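Side-chain contacts in signal recognition particle 54 kDa protein (Aeropyrum pernix, PDB 7EPK), which is the 54 kDa protein subunit of the signal recognition particle, combining a helical bundle domain, a P-loop GTPase-family domain and a signal-peptide-binding domain: residues A[187-190]-A[195-198]; A[129-134]-A[141-146]. One frame throughout, in Å; residues are numbered along the deposited sequence.

Interaction 1 (A[187-190]-A[195-198])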
loop_
_atom_site.group_PDB
_atom_site.type_symbol
_atom_site.label_atom_id
_atom_site.label_comp_id
_atom_site.label_asym_id
_atom_site.label_seq_id
_atom_site.Cartn_x
_atom_site.Cartn_y
_atom_site.Cartn_z
ATOM N N GLY A 187 9.028 31.035 -2.133
ATOM C CA GLY A 187 7.879 30.894 -1.214
ATOM C C GLY A 187 7.429 32.217 -0.605
ATOM O O GLY A 187 6.654 32.174 0.388
ATOM N N ARG A 188 7.907 33.342 -1.153
ATOM C CA ARG A 188 7.575 34.727 -0.719
ATOM C C ARG A 188 7.976 35.674 -1.850
ATOM O O ARG A 188 9.060 35.462 -2.408
ATOM C CB ARG A 188 8.294 35.104 0.584
ATOM C CG ARG A 188 7.571 36.162 1.406
ATOM C CD ARG A 188 8.339 36.607 2.637
ATOM N NE ARG A 188 8.730 35.511 3.525
ATOM C CZ ARG A 188 9.499 35.638 4.613
ATOM N NH1 ARG A 188 9.804 34.576 5.345
ATOM N NH2 ARG A 188 9.969 36.823 4.968
ATOM N N HIS A 189 7.117 36.645 -2.184
ATOM C CA HIS A 189 7.353 37.675 -3.228
ATOM C C HIS A 189 7.702 39.016 -2.566
ATOM O O HIS A 189 6.813 39.900 -2.507
ATOM C CB HIS A 189 6.138 37.775 -4.155
ATOM C CG HIS A 189 6.457 38.486 -5.426
ATOM N ND1 HIS A 189 6.835 37.812 -6.566
ATOM C CD2 HIS A 189 6.495 39.799 -5.736
ATOM C CE1 HIS A 189 7.068 38.679 -7.529
ATOM N NE2 HIS A 189 6.866 39.900 -7.052
ATOM N N GLY A 190 8.950 39.156 -2.095
ATOM C CA GLY A 190 9.483 40.366 -1.431
ATOM C C GLY A 190 9.095 40.440 0.039
ATOM O O GLY A 190 9.538 39.568 0.821
ATOM N N ALA A 195 0.005 37.302 -3.450
ATOM C CA ALA A 195 -0.826 37.272 -4.674
ATOM C C ALA A 195 0.049 37.596 -5.873
ATOM O O ALA A 195 -0.431 37.419 -7.008
ATOM C CB ALA A 195 -1.979 38.237 -4.579
ATOM N N ARG A 196 1.264 38.091 -5.637
ATOM C CA ARG A 196 2.257 38.256 -6.731
ATOM C C ARG A 196 2.976 36.908 -6.886
ATOM O O ARG A 196 3.168 36.457 -8.035
ATOM C CB ARG A 196 3.181 39.451 -6.475
ATOM C CG ARG A 196 3.040 40.570 -7.500
ATOM C CD ARG A 196 1.815 41.443 -7.262
ATOM N NE ARG A 196 1.809 42.868 -7.640
ATOM C CZ ARG A 196 2.840 43.732 -7.656
ATOM N NH1 ARG A 196 4.079 43.381 -7.335
ATOM N NH2 ARG A 196 2.612 44.988 -8.001
ATOM N N LEU A 197 3.285 36.262 -5.760
ATOM C CA LEU A 197 3.812 34.866 -5.678
ATOM C C LEU A 197 2.927 33.909 -6.498
ATOM O O LEU A 197 3.480 33.145 -7.303
ATOM C CB LEU A 197 3.876 34.440 -4.206
ATOM C CG LEU A 197 4.637 33.152 -3.920
ATOM C CD1 LEU A 197 6.110 33.308 -4.245
ATOM C CD2 LEU A 197 4.471 32.726 -2.475
ATOM N N LEU A 198 1.606 33.954 -6.309
ATOM C CA LEU A 198 0.643 33.099 -7.053
ATOM C C LEU A 198 0.774 33.395 -8.544
ATOM O O LEU A 198 0.880 32.435 -9.331
ATOM C CB LEU A 198 -0.791 33.331 -6.559
ATOM C CG LEU A 198 -1.319 32.324 -5.531
ATOM C CD1 LEU A 198 -0.222 31.832 -4.591
ATOM C CD2 LEU A 198 -2.468 32.924 -4.730
#
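The His189 imidazole has Arg196 CB over one face, a CH-pi contact with CB 3.6 Å from the ring centroid and 19° off its normal. The ring belongs to the loop after strand 180-184 in the P-loop GTPase-type domain, where Gly187 and Arg188 close the DTAGR sequence, the G3 motif of SRP-family GTPases. The methylene stands toward the rim of the ring, and the backbone N of Leu197 approaches obliquely. Outside the two segments, His135 meets this ring edge-to-face. The Arg196 guanidinium is turned 84° from the imidazole, which lies at its edge near its plane. The Arg196 chain bends at chi2, and CB, not the charged end, makes the close contact.

The loop folds back over the first turn of helix 194-208, bringing His189 CA to 5.1 Å from Leu197 CA. CG of His189 is anti to its backbone N (chi1 -164°), which turns a ring face onto Arg196 CB, while His189 CB rests 4.0 Å from Leu197 CB.

Leu197 and Gly187 are the buried residues of the contact, and the Leu197 branches divide between two residues of the loop backbone. No hydrogen bond joins the segments; they meet through van der Waals and CH-pi contacts. Gly187 is also backbone-bonded to Gln105 and has GDP and the magnesium ion close by, whereas the CB of Arg188 is directed away from the helix and its side chain touches Gln105. At the inner end, Leu197 CD1 lies 3.6 Å from Arg188 N and Leu197 CD2 lies 3.5 Å from Gly187 C.

Interaction 2 (A[129-134]-A[141-146])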
loop_
_atom_site.group_PDB
_atom_site.type_symbol
_atom_site.label_atom_id
_atom_site.label_comp_id
_atom_site.label_asym_id
_atom_site.label_seq_id
_atom_site.Cartn_x
_atom_site.Cartn_y
_atom_site.Cartn_z
ATOM N N LEU A 129 18.167 19.871 -11.362
ATOM C CA LEU A 129 17.438 20.904 -10.560
ATOM C C LEU A 129 17.544 22.271 -11.263
ATOM O O LEU A 129 18.471 22.484 -12.057
ATOM C CB LEU A 129 18.011 20.968 -9.139
ATOM C CG LEU A 129 17.603 19.821 -8.200
ATOM C CD1 LEU A 129 18.559 19.665 -7.033
ATOM C CD2 LEU A 129 16.207 20.024 -7.653
ATOM N N VAL A 130 16.605 23.172 -11.006
ATOM C CA VAL A 130 16.550 24.542 -11.591
ATOM C C VAL A 130 16.233 25.524 -10.464
ATOM O O VAL A 130 15.141 25.381 -9.848
ATOM C CB VAL A 130 15.473 24.620 -12.680
ATOM C CG1 VAL A 130 15.196 26.046 -13.118
ATOM C CG2 VAL A 130 15.802 23.741 -13.872
ATOM N N SER A 131 17.115 26.496 -10.204
ATOM C CA SER A 131 16.857 27.607 -9.243
ATOM C C SER A 131 16.113 28.740 -9.968
ATOM O O SER A 131 16.744 29.484 -10.742
ATOM C CB SER A 131 18.122 28.102 -8.560
ATOM O OG SER A 131 17.818 29.050 -7.534
ATOM N N SER A 132 14.802 28.844 -9.749
ATOM C CA SER A 132 13.952 29.949 -10.258
ATOM C C SER A 132 13.820 31.021 -9.173
ATOM O O SER A 132 13.497 32.172 -9.542
ATOM C CB SER A 132 12.595 29.457 -10.687
ATOM O OG SER A 132 11.682 29.480 -9.586
ATOM N N ASP A 133 13.996 30.647 -7.895
ATOM C CA ASP A 133 13.805 31.555 -6.735
ATOM C C ASP A 133 14.726 32.759 -6.927
ATOM O O ASP A 133 15.928 32.553 -7.139
ATOM C CB ASP A 133 14.086 30.866 -5.402
ATOM C CG ASP A 133 13.765 31.697 -4.166
ATOM O OD1 ASP A 133 13.286 32.858 -4.333
ATOM O OD2 ASP A 133 13.984 31.160 -3.025
ATOM N N THR A 134 14.145 33.956 -6.868
ATOM C CA THR A 134 14.750 35.256 -7.259
ATOM C C THR A 134 14.834 36.177 -6.031
ATOM O O THR A 134 15.727 37.037 -6.032
ATOM C CB THR A 134 13.939 35.793 -8.450
ATOM O OG1 THR A 134 14.745 35.574 -9.609
ATOM C CG2 THR A 134 13.508 37.242 -8.343
ATOM N N GLU A 141 22.630 29.375 -4.519
ATOM C CA GLU A 141 23.816 28.705 -3.922
ATOM C C GLU A 141 23.329 27.471 -3.157
ATOM O O GLU A 141 23.958 26.399 -3.329
ATOM C CB GLU A 141 24.615 29.674 -3.043
ATOM C CG GLU A 141 25.204 30.855 -3.802
ATOM C CD GLU A 141 24.260 32.039 -3.956
ATOM O OE1 GLU A 141 23.429 32.030 -4.879
ATOM O OE2 GLU A 141 24.353 32.971 -3.143
ATOM N N GLN A 142 22.247 27.636 -2.379
ATOM C CA GLN A 142 21.545 26.562 -1.628
ATOM C C GLN A 142 21.271 25.379 -2.568
ATOM O O GLN A 142 21.785 24.249 -2.306
ATOM C CB GLN A 142 20.246 27.115 -1.029
ATOM C CG GLN A 142 19.685 26.288 0.124
ATOM C CD GLN A 142 18.417 26.880 0.694
ATOM O OE1 GLN A 142 18.011 27.991 0.354
ATOM N NE2 GLN A 142 17.784 26.137 1.585
ATOM N N LEU A 143 20.500 25.620 -3.629
ATOM C CA LEU A 143 20.126 24.571 -4.611
ATOM C C LEU A 143 21.405 23.986 -5.240
ATOM O O LEU A 143 21.516 22.732 -5.312
ATOM C CB LEU A 143 19.161 25.177 -5.642
ATOM C CG LEU A 143 18.358 24.173 -6.461
ATOM C CD1 LEU A 143 17.587 23.208 -5.559
ATOM C CD2 LEU A 143 17.411 24.879 -7.424
ATOM N N LYS A 144 22.357 24.854 -5.615
ATOM C CA LYS A 144 23.696 24.483 -6.156
ATOM C C LYS A 144 24.316 23.362 -5.303
ATOM O O LYS A 144 24.640 22.301 -5.874
ATOM C CB LYS A 144 24.623 25.702 -6.206
ATOM C CG LYS A 144 25.230 25.990 -7.575
ATOM C CD LYS A 144 26.223 24.956 -8.056
ATOM C CE LYS A 144 26.690 25.205 -9.477
ATOM N NZ LYS A 144 27.528 24.085 -9.973
ATOM N N ARG A 145 24.479 23.598 -3.994
ATOM C CA ARG A 145 25.052 22.636 -3.011
ATOM C C ARG A 145 24.338 21.288 -3.163
ATOM O O ARG A 145 25.014 20.300 -3.544
ATOM C CB ARG A 145 24.905 23.156 -1.573
ATOM C CG ARG A 145 26.148 23.818 -0.990
ATOM C CD ARG A 145 25.848 25.177 -0.369
ATOM N NE ARG A 145 24.646 25.169 0.461
ATOM C CZ ARG A 145 23.999 26.248 0.909
ATOM N NH1 ARG A 145 22.919 26.091 1.666
ATOM N NH2 ARG A 145 24.428 27.467 0.604
ATOM N N LEU A 146 23.022 21.274 -2.909
ATOM C CA LEU A 146 22.170 20.047 -2.870
ATOM C C LEU A 146 22.263 19.286 -4.202
ATOM O O LEU A 146 22.194 18.051 -4.153
ATOM C CB LEU A 146 20.716 20.424 -2.551
ATOM C CG LEU A 146 20.457 20.910 -1.127
ATOM C CD1 LEU A 146 19.059 21.488 -0.988
ATOM C CD2 LEU A 146 20.664 19.778 -0.136
#
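Leu143 presses both methyls of its fork against strand 127-131: CD1 meets the isobutyl group of Leu129, and CD2 sits over the backbone between Val130 and Ser131. The CD1 atoms of Leu129 and Leu143 are 4.0 Å apart. On the other branch, Leu143 CD2 lies 3.3 Å from Val130 C and 3.5 Å from Ser131 CB. With CG anti to the backbone N (chi1 -162°), the fork reaches down from the helix to the sheet. This tight part is buried and has no hydrogen bond across it; the Leu129 side is apolar, while CD2 rests on backbone and Ser131 CB.

Away from Leu143 the contact thins quickly. The Leu146 side chain comes no nearer than 5.0 Å to the strand segment, and Lys144 and Arg145 lie on the exposed side of the helix. Gln142 uses NE2 to hydrogen-bond O1A of GDP.

Strand residues 129-131 and helix residues 141-146 run nearly antiparallel (167°), their axes 8.4 Å apart, within a beta-alpha-beta unit completed by strand 153-156. Leu143 also touches Phe154 on that strand, Asp184 on strand 180-184 and Thr110 on helix 109-122, while Leu129 packs on Ala113 and Ala117 of the latter helix.

Interaction 2 comes first along the chain and is complete before interaction 1 begins. Their centres are about 17 Å apart and their nearest atoms about 5 Å, without touching. Both belong to the P-loop GTPase-family domain and include or follow neighbouring parallel strands of one sheet: strand 127-131 leads to helix 139-150, and strand 180-184 leads through the loop 187-190 to helix 194-208. Each therefore packs a helix against the strand or loop that precedes it. His135 bridges the two regions, its backbone N bonded to Asp133 OD1 and its ring meeting that of His189. Gln142, on the helix segment of interaction 2, is in the GDP pocket, and Gly187 of interaction 1 lies near GDP and magnesium, so both contacts lie beside the nucleotide site.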